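Local coordinates for protein dehydroquinate synthase (Thermus thermophilus, PDB 1UJN) that probably converts 3-deoxy-D-arabino-heptulosonate 7-phosphate to 3-dehydroquinate with release of phosphate, using NAD+ and a divalent zinc or cobalt ion, in chorismate biosynthesis, at residues Gly170-Phe175 against Met249-Gly254; Leu121-Ala126 against Ala201-Ala206; Lys72-Leu77 against Ala104-Arg109; Leu67-Lys72 against Thr97-Phe102; Gly19-Val24 against Ala47-Val52. All coordinates share one frame; numbering follows the deposited sequence.

Interactions 1 and 2 lie nearest the predicted metal site, with centres 13 Å apart. They touch directly: A174 CB is 3.7 Å from A206 CB, and E173, a predicted zinc ligand, packs on L121. Interactions 3 and 4 are two places along one helix pair, 67-80 with 94-106. Their centres are 8 Å apart, they share K72, and T106 OG1 and Y70 OH are 2.7 Å apart in a probable hydrogen bond; both reach the second subunit. A126 packing on T97 ties interaction 2 to interaction 4. Interaction 5 touches none of the others; its centre is 21 Å from that of interaction 2, and the side chain of L21 is about 10 Å from that of T118, a predicted NAD+-binding residue.

Interaction 1. Residues Gly170-Phe175 against Met249-Gly254; sequences GLVEAF and MAVAYG
V172 and V251 meet through their CG1 methyls, 3.8 Å apart, and the side chain of V172 makes the largest single share of this helix-helix contact. Its CB bond points at helix 247-264. From CB, the CG1 branch lies opposite the backbone N (chi1 170°), which drives it into the partner helix. There V172 CG1 also comes within 3.8 Å of the backbone N of A252. The methyl of that alanine is a little farther off, with A252 CB 4.2 Å from V172 CG1. V251 adopts the same rotamer, and the two valines lie alongside, pointing opposite ways. One methyl is thus enclosed by two successive residues of the opposing helix. No hydrogen bond crosses, and all touching residues are buried.

E173 approaches V251 differently. Its chain, bent at chi2 (68°), runs roughly perpendicular to the valine and brings OE2 to 3.8 Å from V251 CG1. The polar partner of OE2 is K176, in a salt bridge. E173, H231 and H247 are the predicted zinc ligands, and their donor atoms converge on an empty position, consistent with an unoccupied metal site.

The axes of the two segments approach to 9.0 Å and cross at 35°. Helix 271-281 covers V172 and A252 through L281, helix 231-240 brings H231 against V251 and E173, and helix 120-126 packs L121, V124 and D125 on E173.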
# COMPACT_ATOMS: atom_id res chain seq x y z
N GLY A 170 6.84 26.48 -6.58
CA GLY A 170 7.89 25.54 -6.21
C GLY A 170 9.08 26.23 -5.56
O GLY A 170 9.73 25.66 -4.68
N LEU A 171 9.38 27.45 -6.00
CA LEU A 171 10.51 28.16 -5.42
C LEU A 171 10.24 28.52 -3.96
O LEU A 171 11.17 28.72 -3.20
CB LEU A 171 10.82 29.42 -6.24
CG LEU A 171 11.13 29.15 -7.72
CD1 LEU A 171 11.78 30.38 -8.33
CD2 LEU A 171 12.05 27.95 -7.84
N VAL A 172 8.96 28.58 -3.59
CA VAL A 172 8.60 28.89 -2.21
C VAL A 172 9.04 27.75 -1.30
O VAL A 172 9.57 27.97 -0.21
CB VAL A 172 7.07 29.09 -2.05
CG1 VAL A 172 6.70 29.17 -0.56
CG2 VAL A 172 6.64 30.36 -2.76
N GLU A 173 8.82 26.52 -1.77
CA GLU A 173 9.20 25.34 -1.02
C GLU A 173 10.72 25.29 -0.83
O GLU A 173 11.21 24.86 0.21
CB GLU A 173 8.73 24.08 -1.75
CG GLU A 173 8.14 23.01 -0.85
CD GLU A 173 6.82 23.42 -0.22
OE1 GLU A 173 5.76 23.08 -0.79
OE2 GLU A 173 6.84 24.09 0.83
N ALA A 174 11.45 25.72 -1.86
CA ALA A 174 12.91 25.74 -1.80
C ALA A 174 13.33 26.76 -0.74
O ALA A 174 14.24 26.53 0.06
CB ALA A 174 13.49 26.12 -3.16
N PHE A 175 12.64 27.90 -0.76
CA PHE A 175 12.89 28.99 0.18
C PHE A 175 12.71 28.44 1.60
O PHE A 175 13.49 28.74 2.50
CB PHE A 175 11.88 30.11 -0.07
CG PHE A 175 12.08 31.32 0.80
CD1 PHE A 175 12.78 32.42 0.33
CD2 PHE A 175 11.55 31.36 2.08
CE1 PHE A 175 12.96 33.55 1.12
CE2 PHE A 175 11.72 32.49 2.89
CZ PHE A 175 12.43 33.59 2.41
N MET A 249 1.31 29.13 -2.46
CA MET A 249 0.95 30.47 -2.03
C MET A 249 0.59 30.44 -0.56
O MET A 249 0.98 31.32 0.21
CB MET A 249 -0.23 30.99 -2.86
CG MET A 249 0.06 31.08 -4.35
SD MET A 249 1.49 32.13 -4.73
CE MET A 249 1.38 32.24 -6.54
N ALA A 250 -0.13 29.39 -0.15
CA ALA A 250 -0.53 29.23 1.24
C ALA A 250 0.71 29.10 2.12
O ALA A 250 0.76 29.65 3.22
CB ALA A 250 -1.40 28.00 1.39
N VAL A 251 1.71 28.36 1.63
CA VAL A 251 2.94 28.19 2.38
C VAL A 251 3.63 29.53 2.58
O VAL A 251 4.11 29.84 3.67
CB VAL A 251 3.91 27.23 1.66
CG1 VAL A 251 5.27 27.24 2.36
CG2 VAL A 251 3.33 25.82 1.67
N ALA A 252 3.68 30.34 1.52
CA ALA A 252 4.31 31.65 1.60
C ALA A 252 3.66 32.48 2.71
O ALA A 252 4.36 33.14 3.50
CB ALA A 252 4.20 32.38 0.27
N TYR A 253 2.33 32.46 2.75
CA TYR A 253 1.58 33.19 3.77
C TYR A 253 1.91 32.63 5.16
O TYR A 253 2.05 33.38 6.12
CB TYR A 253 0.07 33.08 3.52
CG TYR A 253 -0.46 34.02 2.46
CD1 TYR A 253 -1.20 33.54 1.38
CD2 TYR A 253 -0.25 35.40 2.56
CE1 TYR A 253 -1.74 34.42 0.43
CE2 TYR A 253 -0.78 36.28 1.62
CZ TYR A 253 -1.52 35.78 0.56
OH TYR A 253 -2.07 36.66 -0.35
N GLY A 254 2.04 31.31 5.24
CA GLY A 254 2.35 30.66 6.50
C GLY A 254 3.76 30.99 6.97
O GLY A 254 4.02 31.06 8.17

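Interaction 2. Residues Leu121-Ala126 against Ala201-Ala206; sequences LAIVDA and AFLARA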
# COMPACT_ATOMS: atom_id res chain seq x y z
N LEU A 121 7.54 22.44 -7.95
CA LEU A 121 7.07 21.86 -6.70
C LEU A 121 7.33 20.36 -6.68
O LEU A 121 7.71 19.80 -5.65
CB LEU A 121 5.57 22.14 -6.51
CG LEU A 121 4.90 21.61 -5.23
CD1 LEU A 121 5.64 22.15 -4.01
CD2 LEU A 121 3.44 22.04 -5.20
N ALA A 122 7.13 19.69 -7.82
CA ALA A 122 7.36 18.25 -7.88
C ALA A 122 8.84 17.94 -7.74
O ALA A 122 9.22 16.94 -7.13
CB ALA A 122 6.81 17.68 -9.18
N ILE A 123 9.69 18.79 -8.31
CA ILE A 123 11.13 18.58 -8.23
C ILE A 123 11.63 18.80 -6.80
O ILE A 123 12.33 17.95 -6.24
CB ILE A 123 11.90 19.55 -9.17
CG1 ILE A 123 11.55 19.25 -10.63
CG2 ILE A 123 13.41 19.43 -8.94
CD1 ILE A 123 12.21 20.20 -11.63
N VAL A 124 11.25 19.93 -6.21
CA VAL A 124 11.69 20.30 -4.87
C VAL A 124 11.05 19.53 -3.72
O VAL A 124 11.71 19.25 -2.72
CB VAL A 124 11.45 21.83 -4.62
CG1 VAL A 124 11.81 22.21 -3.18
CG2 VAL A 124 12.28 22.65 -5.58
N ASP A 125 9.79 19.16 -3.88
CA ASP A 125 9.08 18.48 -2.80
C ASP A 125 8.71 17.02 -3.01
O ASP A 125 8.88 16.20 -2.11
CB ASP A 125 7.83 19.29 -2.46
CG ASP A 125 7.21 18.88 -1.14
OD1 ASP A 125 7.96 18.74 -0.15
OD2 ASP A 125 5.97 18.70 -1.10
N ALA A 126 8.23 16.67 -4.19
CA ALA A 126 7.81 15.29 -4.45
C ALA A 126 8.92 14.26 -4.72
O ALA A 126 8.65 13.06 -4.67
CB ALA A 126 6.79 15.26 -5.59
N ALA A 201 21.48 24.56 -10.60
CA ALA A 201 22.20 24.49 -9.33
C ALA A 201 21.30 24.82 -8.14
O ALA A 201 21.43 24.23 -7.06
CB ALA A 201 23.41 25.43 -9.35
N PHE A 202 20.39 25.77 -8.34
CA PHE A 202 19.47 26.16 -7.27
C PHE A 202 18.54 25.00 -6.92
O PHE A 202 18.35 24.67 -5.75
CB PHE A 202 18.62 27.37 -7.70
CG PHE A 202 17.66 27.83 -6.65
CD1 PHE A 202 18.03 28.80 -5.72
CD2 PHE A 202 16.38 27.28 -6.56
CE1 PHE A 202 17.16 29.20 -4.71
CE2 PHE A 202 15.50 27.67 -5.56
CZ PHE A 202 15.88 28.64 -4.63
N LEU A 203 17.95 24.38 -7.94
CA LEU A 203 17.04 23.26 -7.70
C LEU A 203 17.74 22.07 -7.06
O LEU A 203 17.19 21.42 -6.16
CB LEU A 203 16.34 22.85 -9.00
CG LEU A 203 15.29 23.85 -9.51
CD1 LEU A 203 14.74 23.41 -10.85
CD2 LEU A 203 14.16 23.97 -8.49
N ALA A 204 18.95 21.78 -7.52
CA ALA A 204 19.72 20.67 -6.97
C ALA A 204 20.01 20.96 -5.50
O ALA A 204 19.97 20.06 -4.66
CB ALA A 204 21.02 20.50 -7.73
N ARG A 205 20.29 22.22 -5.19
CA ARG A 205 20.57 22.58 -3.81
C ARG A 205 19.30 22.41 -2.96
O ARG A 205 19.37 21.93 -1.83
CB ARG A 205 21.06 24.03 -3.73
CG ARG A 205 21.36 24.50 -2.31
CD ARG A 205 21.94 25.90 -2.29
NE ARG A 205 23.33 25.92 -2.70
CZ ARG A 205 24.35 25.49 -1.96
NH1 ARG A 205 24.13 25.00 -0.74
NH2 ARG A 205 25.59 25.54 -2.43
N ALA A 206 18.16 22.79 -3.52
CA ALA A 206 16.89 22.68 -2.82
C ALA A 206 16.56 21.22 -2.48
O ALA A 206 16.15 20.90 -1.37
CB ALA A 206 15.77 23.28 -3.66
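V124, I123, L203 and A206 form the whole contact through apolar side chains. V124 CG2 has two partners, at 3.7 Å from L203 CD2 and 4.0 Å from A206 CB. The second methyl, V124 CG1, is 4.1 Å from A206 CB, so the alanine sits against both branches of the fork. With chi1 at 176°, CG1 is anti to the backbone N and CG2 anti to the carbonyl carbon, which spreads the two branches over the alanine. L203 stands nearly square to V124 and divides its own branches: CD2 goes to the valine, while CD1 meets I123 CD1 at 4.2 Å, a looser touch at the end of the isoleucine chain.

No hydrogen bond crosses between the two segments. Within 121-126, D125 N makes an ordinary helical bond to L121 O at 2.8 Å; the weak bond from A126 N to L121 O, at 3.5 Å, marks a wider pi-type turn. Outside the pair, A206 O accepts a bond from H177 ND1.

Salt bridges lie beside the apolar patch: D125 OD1 pairs with K210, and R205 NH1 with D183.

The contact packs helix 120-126 of the N-terminal family region against helix 199-216 of the C-terminal one, axes 9.3 Å apart at 28°, with the V124 side chain about 4 Å from that of E173, a predicted zinc ligand. Helix 164-181 lies against both, through H177 on V124 and A174 on A206, while P117 of strand 112-117 packs on I123.

Interaction 3. Residues Lys72-Leu77 against Ala104-Arg109; sequences KVLSWL and AATYLR
L74 is the first residue of 72-77 to reach Y107: its CD2 lies 3.9 Å from Y107 CB and 4.0 Å from Y107 CA, at the root of the aromatic side chain. The leucine and the tyrosine run side by side with opposite headings. Next along the helix, S75 turns away and hydrogen-bonds through OG to E138 of the second subunit.

One turn after L74, L77 covers a face of the Y107 ring. Its CB is 3.9 Å from the ring centroid and 19° off the normal, a CH-pi contact, and its CD1 extends over the root of the ring, 3.9 Å from Y107 CG. The opposite face is taken by L108 CG, 3.6 Å above the plane. Y107 can reach L77 because its CG is anti to the backbone N (chi1 179°), just where the chain leaves helix 94-106 for the type II turn T106-R109, closed by R109 N to T106 O at 3.0 Å. A phenylalanine in its place would keep the ring but would probably leave the carbonyl of L82, which Y107 OH hydrogen-bonds, without that mate.

The second subunit packs V143 on L74 and L142 on Y107, and its T132 O is hydrogen-bonded to R109 NE. The contact is therefore mainly apolar: a ring packed on both faces, its buried hydroxyl bonded to L82 O, at the dimer interface.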
# COMPACT_ATOMS: atom_id res chain seq x y z
N LYS A 72 -9.42 3.57 -12.68
CA LYS A 72 -9.26 3.59 -14.13
C LYS A 72 -7.85 3.22 -14.55
O LYS A 72 -7.65 2.40 -15.45
CB LYS A 72 -9.60 4.98 -14.69
CG LYS A 72 -9.72 5.02 -16.21
CD LYS A 72 -10.23 6.37 -16.69
CE LYS A 72 -9.13 7.41 -16.71
NZ LYS A 72 -8.32 7.30 -17.96
N VAL A 73 -6.86 3.81 -13.88
CA VAL A 73 -5.47 3.51 -14.21
C VAL A 73 -5.14 2.05 -13.92
O VAL A 73 -4.49 1.38 -14.72
CB VAL A 73 -4.50 4.43 -13.43
CG1 VAL A 73 -3.05 4.12 -13.82
CG2 VAL A 73 -4.81 5.90 -13.74
N LEU A 74 -5.59 1.54 -12.77
CA LEU A 74 -5.33 0.15 -12.43
C LEU A 74 -5.92 -0.81 -13.48
O LEU A 74 -5.26 -1.76 -13.90
CB LEU A 74 -5.89 -0.16 -11.04
CG LEU A 74 -5.14 0.50 -9.88
CD1 LEU A 74 -6.01 0.43 -8.62
CD2 LEU A 74 -3.80 -0.20 -9.64
N SER A 75 -7.15 -0.57 -13.89
CA SER A 75 -7.78 -1.44 -14.89
C SER A 75 -7.07 -1.33 -16.23
O SER A 75 -7.00 -2.29 -16.99
CB SER A 75 -9.26 -1.09 -15.04
OG SER A 75 -9.99 -1.57 -13.92
N TRP A 76 -6.53 -0.14 -16.51
CA TRP A 76 -5.81 0.09 -17.75
C TRP A 76 -4.56 -0.80 -17.77
O TRP A 76 -4.27 -1.45 -18.77
CB TRP A 76 -5.43 1.57 -17.86
CG TRP A 76 -4.63 1.91 -19.08
CD1 TRP A 76 -5.05 1.87 -20.38
CD2 TRP A 76 -3.26 2.31 -19.12
NE1 TRP A 76 -4.02 2.21 -21.23
CE2 TRP A 76 -2.91 2.49 -20.48
CE3 TRP A 76 -2.29 2.54 -18.14
CZ2 TRP A 76 -1.63 2.88 -20.88
CZ3 TRP A 76 -1.01 2.93 -18.54
CH2 TRP A 76 -0.70 3.10 -19.90
N LEU A 77 -3.85 -0.84 -16.65
CA LEU A 77 -2.65 -1.67 -16.54
C LEU A 77 -3.02 -3.15 -16.64
O LEU A 77 -2.38 -3.92 -17.36
CB LEU A 77 -1.94 -1.41 -15.21
CG LEU A 77 -1.37 -0.00 -15.00
CD1 LEU A 77 -0.79 0.13 -13.60
CD2 LEU A 77 -0.31 0.26 -16.03
N ALA A 104 1.37 2.51 -8.58
CA ALA A 104 2.54 1.62 -8.60
C ALA A 104 2.68 0.86 -7.28
O ALA A 104 3.05 -0.31 -7.26
CB ALA A 104 3.81 2.42 -8.86
N ALA A 105 2.40 1.55 -6.17
CA ALA A 105 2.51 0.93 -4.86
C ALA A 105 1.52 -0.20 -4.63
O ALA A 105 1.78 -1.10 -3.83
CB ALA A 105 2.33 1.98 -3.76
N THR A 106 0.40 -0.18 -5.35
CA THR A 106 -0.64 -1.18 -5.13
C THR A 106 -0.98 -2.13 -6.25
O THR A 106 -1.60 -3.16 -6.01
CB THR A 106 -1.92 -0.48 -4.65
OG1 THR A 106 -2.34 0.47 -5.64
CG2 THR A 106 -1.67 0.25 -3.32
N TYR A 107 -0.59 -1.80 -7.48
CA TYR A 107 -0.86 -2.69 -8.61
C TYR A 107 -0.07 -3.97 -8.35
O TYR A 107 1.15 -3.92 -8.19
CB TYR A 107 -0.42 -2.05 -9.93
CG TYR A 107 -0.66 -2.93 -11.15
CD1 TYR A 107 -1.95 -3.29 -11.52
CD2 TYR A 107 0.40 -3.43 -11.90
CE1 TYR A 107 -2.19 -4.13 -12.60
CE2 TYR A 107 0.18 -4.27 -12.99
CZ TYR A 107 -1.12 -4.62 -13.33
OH TYR A 107 -1.36 -5.46 -14.41
N LEU A 108 -0.76 -5.11 -8.31
CA LEU A 108 -0.13 -6.41 -8.03
C LEU A 108 0.67 -6.36 -6.73
O LEU A 108 1.64 -7.09 -6.55
CB LEU A 108 0.76 -6.83 -9.20
CG LEU A 108 0.05 -6.95 -10.56
CD1 LEU A 108 1.05 -7.34 -11.64
CD2 LEU A 108 -1.06 -7.99 -10.45
N ARG A 109 0.23 -5.50 -5.83
CA ARG A 109 0.84 -5.28 -4.52
C ARG A 109 2.18 -4.56 -4.60
O ARG A 109 2.97 -4.59 -3.66
CB ARG A 109 0.99 -6.60 -3.74
CG ARG A 109 -0.33 -7.36 -3.56
CD ARG A 109 -0.26 -8.36 -2.41
NE ARG A 109 -1.49 -9.14 -2.29
CZ ARG A 109 -1.70 -10.30 -2.92
NH1 ARG A 109 -0.77 -10.81 -3.72
NH2 ARG A 109 -2.86 -10.94 -2.75

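Interaction 4. Residues Leu67-Lys72 against Thr97-Phe102; sequences LEVYGK and TDLGGF
Y70 and F102 meet ring to ring across the two helices, with Y70 CE1 3.4 Å from F102 CD2. Their planes lie at 20° and their centroids 4.6 Å apart, but the rings are strongly offset, with little overlap: F102 CE2 stands 3.3 Å above the tyrosine plane, toward its rim. CG of Y70, L99 and F102, and CG1 of V69, lie anti to the backbone N. In Y70 this swings the ring across to the neighbouring helix. In L99 it places CG, and chi2 (71°) parts the methyls: CD1 to 4.0 Å from Y70 CA, and CD2 to 3.5 Å from V69 CG1, a close pair for two methyls. The hydroxyl of Y70 is hydrogen-bonded to T106 OG1. Replacing Y70 by an alanine would remove the ring and is likely to open a gap beside F102 and to deprive T106 OG1 of its hydrogen-bond partner.

The contact packs helices 67-80 and 94-106 of the N-terminal region, axes 10.3 Å apart at -48°, at the dimer interface: V143 and Y70 of the second subunit pack on Y70 and F102 respectively. Strand 55-58 borders V69 and L99 through L58, and strand 131-136 borders L99 through I134 and F102 through T132.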
# COMPACT_ATOMS: atom_id res chain seq x y z
N LEU A 67 -10.53 8.29 -6.34
CA LEU A 67 -10.74 6.84 -6.40
C LEU A 67 -11.11 6.42 -7.81
O LEU A 67 -10.74 5.34 -8.27
CB LEU A 67 -11.84 6.42 -5.43
CG LEU A 67 -11.48 6.39 -3.94
CD1 LEU A 67 -12.75 6.33 -3.09
CD2 LEU A 67 -10.59 5.20 -3.66
N GLU A 68 -11.86 7.28 -8.51
CA GLU A 68 -12.27 6.96 -9.86
C GLU A 68 -11.10 6.86 -10.83
O GLU A 68 -11.00 5.91 -11.61
CB GLU A 68 -13.27 8.00 -10.38
CG GLU A 68 -13.82 7.67 -11.75
CD GLU A 68 -14.43 6.27 -11.80
OE1 GLU A 68 -15.49 6.06 -11.18
OE2 GLU A 68 -13.83 5.38 -12.46
N VAL A 69 -10.20 7.84 -10.78
CA VAL A 69 -9.05 7.83 -11.68
C VAL A 69 -8.10 6.69 -11.30
O VAL A 69 -7.49 6.06 -12.16
CB VAL A 69 -8.31 9.18 -11.64
CG1 VAL A 69 -7.10 9.15 -12.57
CG2 VAL A 69 -9.26 10.28 -12.07
N TYR A 70 -7.99 6.44 -10.00
CA TYR A 70 -7.14 5.38 -9.46
C TYR A 70 -7.61 4.04 -10.04
O TYR A 70 -6.80 3.25 -10.56
CB TYR A 70 -7.26 5.39 -7.93
CG TYR A 70 -6.63 4.22 -7.20
CD1 TYR A 70 -5.25 4.02 -7.20
CD2 TYR A 70 -7.42 3.34 -6.46
CE1 TYR A 70 -4.68 2.95 -6.48
CE2 TYR A 70 -6.86 2.27 -5.74
CZ TYR A 70 -5.49 2.09 -5.75
OH TYR A 70 -4.94 1.05 -5.03
N GLY A 71 -8.91 3.79 -9.96
CA GLY A 71 -9.45 2.56 -10.49
C GLY A 71 -9.27 2.45 -11.98
O GLY A 71 -8.98 1.37 -12.50
N LYS A 72 -9.42 3.57 -12.68
CA LYS A 72 -9.26 3.59 -14.13
C LYS A 72 -7.85 3.22 -14.55
O LYS A 72 -7.65 2.40 -15.45
CB LYS A 72 -9.60 4.98 -14.69
CG LYS A 72 -9.72 5.02 -16.21
CD LYS A 72 -10.23 6.37 -16.69
CE LYS A 72 -9.13 7.41 -16.71
NZ LYS A 72 -8.32 7.30 -17.96
N THR A 97 2.44 12.37 -9.78
CA THR A 97 3.31 11.45 -9.07
C THR A 97 2.59 10.89 -7.86
O THR A 97 2.82 9.75 -7.47
CB THR A 97 4.65 12.11 -8.66
OG1 THR A 97 4.40 13.39 -8.08
CG2 THR A 97 5.55 12.27 -9.88
N ASP A 98 1.70 11.69 -7.26
CA ASP A 98 0.92 11.24 -6.11
C ASP A 98 0.04 10.06 -6.55
O ASP A 98 0.06 8.99 -5.94
CB ASP A 98 0.04 12.38 -5.57
CG ASP A 98 0.78 13.32 -4.64
OD1 ASP A 98 0.20 14.35 -4.23
OD2 ASP A 98 1.95 13.03 -4.29
N LEU A 99 -0.73 10.28 -7.61
CA LEU A 99 -1.61 9.24 -8.14
C LEU A 99 -0.82 8.06 -8.70
O LEU A 99 -1.04 6.91 -8.31
CB LEU A 99 -2.50 9.83 -9.24
CG LEU A 99 -3.32 8.80 -10.04
CD1 LEU A 99 -4.43 8.25 -9.16
CD2 LEU A 99 -3.88 9.46 -11.27
N GLY A 100 0.10 8.36 -9.62
CA GLY A 100 0.91 7.32 -10.24
C GLY A 100 1.75 6.51 -9.26
O GLY A 100 1.92 5.30 -9.44
N GLY A 101 2.28 7.17 -8.24
CA GLY A 101 3.08 6.46 -7.25
C GLY A 101 2.23 5.51 -6.44
O GLY A 101 2.68 4.43 -6.07
N PHE A 102 0.98 5.90 -6.17
CA PHE A 102 0.06 5.07 -5.41
C PHE A 102 -0.41 3.88 -6.24
O PHE A 102 -0.57 2.77 -5.73
CB PHE A 102 -1.13 5.91 -4.93
CG PHE A 102 -2.09 5.16 -4.06
CD1 PHE A 102 -1.63 4.41 -2.97
CD2 PHE A 102 -3.46 5.20 -4.31
CE1 PHE A 102 -2.52 3.72 -2.16
CE2 PHE A 102 -4.36 4.51 -3.50
CZ PHE A 102 -3.89 3.76 -2.42

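Interaction 5. Residues Gly19-Val24 against Ala47-Val52; sequences GVLKEV and AKALGV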
# COMPACT_ATOMS: atom_id res chain seq x y z
N GLY A 19 18.75 16.96 -20.49
CA GLY A 19 19.17 15.71 -21.09
C GLY A 19 19.17 14.59 -20.06
O GLY A 19 20.00 13.70 -20.11
N VAL A 20 18.23 14.65 -19.12
CA VAL A 20 18.15 13.61 -18.10
C VAL A 20 17.79 12.22 -18.64
O VAL A 20 18.16 11.21 -18.05
CB VAL A 20 17.15 13.99 -16.98
CG1 VAL A 20 17.60 15.29 -16.31
CG2 VAL A 20 15.74 14.14 -17.55
N LEU A 21 17.08 12.16 -19.76
CA LEU A 21 16.69 10.87 -20.33
C LEU A 21 17.87 9.96 -20.64
O LEU A 21 17.76 8.73 -20.53
CB LEU A 21 15.86 11.06 -21.60
CG LEU A 21 14.37 11.35 -21.39
CD1 LEU A 21 13.71 11.57 -22.74
CD2 LEU A 21 13.71 10.19 -20.67
N LYS A 22 19.01 10.55 -21.01
CA LYS A 22 20.20 9.77 -21.33
C LYS A 22 20.73 9.06 -20.07
O LYS A 22 21.47 8.08 -20.17
CB LYS A 22 21.30 10.68 -21.88
CG LYS A 22 22.12 11.35 -20.78
CD LYS A 22 23.16 12.31 -21.34
CE LYS A 22 23.67 13.24 -20.26
NZ LYS A 22 22.58 14.07 -19.68
N GLU A 23 20.35 9.57 -18.91
CA GLU A 23 20.81 9.00 -17.64
C GLU A 23 19.91 7.91 -17.07
O GLU A 23 20.24 7.31 -16.05
CB GLU A 23 20.95 10.12 -16.60
CG GLU A 23 22.01 11.14 -16.95
CD GLU A 23 23.38 10.50 -17.10
OE1 GLU A 23 23.88 9.94 -16.11
OE2 GLU A 23 23.95 10.56 -18.21
N VAL A 24 18.79 7.64 -17.72
CA VAL A 24 17.88 6.62 -17.22
C VAL A 24 18.37 5.23 -17.60
O VAL A 24 18.68 4.97 -18.75
CB VAL A 24 16.45 6.79 -17.79
CG1 VAL A 24 15.52 5.73 -17.22
CG2 VAL A 24 15.92 8.20 -17.47
N ALA A 47 8.79 8.24 -23.70
CA ALA A 47 8.34 6.94 -24.20
C ALA A 47 9.22 6.44 -25.35
O ALA A 47 9.66 5.30 -25.35
CB ALA A 47 6.89 7.03 -24.66
N LYS A 48 9.47 7.32 -26.32
CA LYS A 48 10.29 6.94 -27.47
C LYS A 48 11.72 6.58 -27.09
O LYS A 48 12.28 5.60 -27.58
CB LYS A 48 10.29 8.07 -28.50
CG LYS A 48 10.75 7.64 -29.89
CD LYS A 48 10.57 8.76 -30.89
CE LYS A 48 10.85 8.29 -32.31
NZ LYS A 48 12.12 7.52 -32.37
N ALA A 49 12.31 7.37 -26.20
CA ALA A 49 13.68 7.13 -25.77
C ALA A 49 13.87 5.79 -25.05
O ALA A 49 14.87 5.10 -25.25
CB ALA A 49 14.15 8.27 -24.87
N LEU A 50 12.90 5.42 -24.23
CA LEU A 50 13.00 4.20 -23.44
C LEU A 50 12.26 2.98 -24.00
O LEU A 50 12.31 1.90 -23.40
CB LEU A 50 12.53 4.49 -22.01
CG LEU A 50 13.38 5.58 -21.33
CD1 LEU A 50 12.72 6.06 -20.04
CD2 LEU A 50 14.76 5.02 -21.06
N GLY A 51 11.59 3.15 -25.13
CA GLY A 51 10.88 2.03 -25.75
C GLY A 51 9.55 1.66 -25.11
O GLY A 51 9.14 0.49 -25.16
N VAL A 52 8.88 2.63 -24.51
CA VAL A 52 7.59 2.36 -23.87
C VAL A 52 6.48 2.48 -24.90
O VAL A 52 6.38 3.48 -25.61
CB VAL A 52 7.34 3.34 -22.71
CG1 VAL A 52 6.02 3.01 -22.03
CG2 VAL A 52 8.49 3.25 -21.71
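L21, V24, A49 and L50 make the apolar contact between the loop 19-24 and the end of helix 40-50. L21 forks over two successive residues: its CD1 is 4.0 Å from A49 CB, and its CD2 is 4.3 Å from L50 CD1. V24 meets L50 as well: its CG1 is 4.0 Å from both CD1 and CD2 of L50, the two side chains set almost perpendicular. The L50 fork thus faces one valine methyl with both its branches. V24 CG1 is anti to the backbone N (chi1 -178°), the position from which it meets L50.

No hydrogen bond crosses between the segments. K22 NZ turns back to G19 O at 2.6 Å, approaching from above the carbonyl plane, 50° out of it. The backbone of 20-22 has helical angles without regular bonding, although E23 N reaches V20 O at 2.9 Å. Outside the pair, E155 OE1 accepts bonds from G19 N and V20 N. In the other segment, G51 leaves the helix with phi 77°, and V52 N bonds to A47 O at 2.9 Å, which closes the helix end and carries the chain on toward strand 55-58.

L21 and V24 also pack on F116 of strand 112-117, and L50 on L27. Helix 40-50 is the crossover of a beta-alpha-beta unit between the adjacent parallel strands 31-36 and 55-58, consistent with the Rossmann-like nucleotide-binding domain of dehydroquinate synthases.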